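Local coordinates for pyridoxamine 5'-phosphate oxidase-related, FMN-binding protein (Paracoccus denitrificans, PDB 6VNA), which degrades c-type heme specifically, as a noncanonical heme oxygenase built on the FMN-binding fold of the pyridoxamine 5'-phosphate oxidase family, at the interface of chains A and B. Coordinates in Å, arbitrary orientation; residue numbers count along the deposited sequence, not the author numbering. Chains: chain A/B, Pyridoxamine 5'-phosphate oxidase-related, FMN-binding protein.

The interface of chains A and B. Residues chain A 79, 87, 90; chain B 26, 43.
B:Arg43 reaches across the dimer interface to the backbone of A:Ala87, its guanidinium NH1 donating a hydrogen bond to the carbonyl O of A:Ala87 at 2.9 Å. The acceptor lies at the edge of the guanidinium, nearly in its plane, whereas NH1 stands above the carbonyl plane, 36° out of it, and so misses the lone-pair directions; the bond is moderately bent. CG of B:Arg43 is anti to its backbone N (chi1 -176°), which extends the chain towards the partner before a bend at chi3 turns the head group. The methyl of A:Ala79 sits beside the guanidinium, its CB 3.9 Å from CZ of B:Arg43. On the NH1 side the A:His90 imidazole is steeply inclined to the guanidinium, their planes 76° apart, and ND1 of A:His90 lies 3.4 Å from NH1 of B:Arg43, a close approach rather than a hydrogen bond. Within chain A, CA of A:Ala87 covers one face of that imidazole. The methyl CB of A:Ala87 points away from A:His90, over the centre of the B:His26 ring, 3.5 Å from the ring centroid, in a CH-pi contact. Replacing B:Arg43 with a leucine would probably leave the carbonyl of A:Ala87 without this cross-chain donor and the methyl of A:Ala79 without its guanidinium neighbour. In the fold, B:Arg43 belongs to strand 39-48 and B:His26 begins strand 26-32; they face the end of strand 73-79 and the 3-10 helix 87-89 of chain A, with A:His90 just after it. Two-fold symmetry repeats the patch with the chains exchanged, consistent with the dimeric architecture typical of this family.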
loop_
_atom_site.group_PDB
_atom_site.type_symbol
_atom_site.label_atom_id
_atom_site.label_comp_id
_atom_site.label_asym_id
_atom_site.label_seq_id
_atom_site.Cartn_x
_atom_site.Cartn_y
_atom_site.Cartn_z
ATOM N N ALA A 79 -7.308 -1.167 4.759
ATOM C CA ALA A 79 -7.886 -2.410 5.301
ATOM C C ALA A 79 -8.506 -2.072 6.653
ATOM O O ALA A 79 -8.214 -0.996 7.199
ATOM C CB ALA A 79 -6.833 -3.490 5.392
ATOM N N ALA A 87 -5.931 -12.686 6.867
ATOM C CA ALA A 87 -5.748 -11.351 6.238
ATOM C C ALA A 87 -6.585 -11.219 4.959
ATOM O O ALA A 87 -7.162 -10.153 4.774
ATOM C CB ALA A 87 -4.287 -11.119 5.944
ATOM N N HIS A 90 -10.266 -10.101 5.160
ATOM C CA HIS A 90 -10.509 -8.722 5.655
ATOM C C HIS A 90 -11.004 -7.872 4.491
ATOM O O HIS A 90 -10.542 -8.109 3.350
ATOM C CB HIS A 90 -9.240 -8.098 6.223
ATOM C CG HIS A 90 -8.646 -8.821 7.386
ATOM N ND1 HIS A 90 -7.525 -8.344 8.054
ATOM C CD2 HIS A 90 -9.021 -9.946 8.028
ATOM C CE1 HIS A 90 -7.221 -9.163 9.036
ATOM N NE2 HIS A 90 -8.127 -10.150 9.046
ATOM N N HIS B 26 1.237 -12.597 3.982
ATOM C CA HIS B 26 0.605 -11.643 3.040
ATOM C C HIS B 26 1.511 -10.421 2.860
ATOM O O HIS B 26 2.452 -10.242 3.633
ATOM C CB HIS B 26 -0.816 -11.305 3.521
ATOM C CG HIS B 26 -0.887 -10.607 4.842
ATOM N ND1 HIS B 26 -0.937 -11.296 6.042
ATOM C CD2 HIS B 26 -0.965 -9.291 5.156
ATOM C CE1 HIS B 26 -1.018 -10.433 7.039
ATOM N NE2 HIS B 26 -1.038 -9.195 6.524
ATOM N N ARG B 43 -3.726 -6.238 -1.511
ATOM C CA ARG B 43 -3.229 -7.288 -0.589
ATOM C C ARG B 43 -3.065 -8.604 -1.363
ATOM O O ARG B 43 -3.940 -8.953 -2.170
ATOM C CB ARG B 43 -4.183 -7.462 0.592
ATOM C CG ARG B 43 -3.682 -8.463 1.621
ATOM C CD ARG B 43 -4.492 -8.458 2.891
ATOM N NE ARG B 43 -4.218 -7.284 3.698
ATOM C CZ ARG B 43 -4.953 -6.873 4.728
ATOM N NH1 ARG B 43 -6.023 -7.553 5.092
ATOM N NH2 ARG B 43 -4.620 -5.777 5.389
#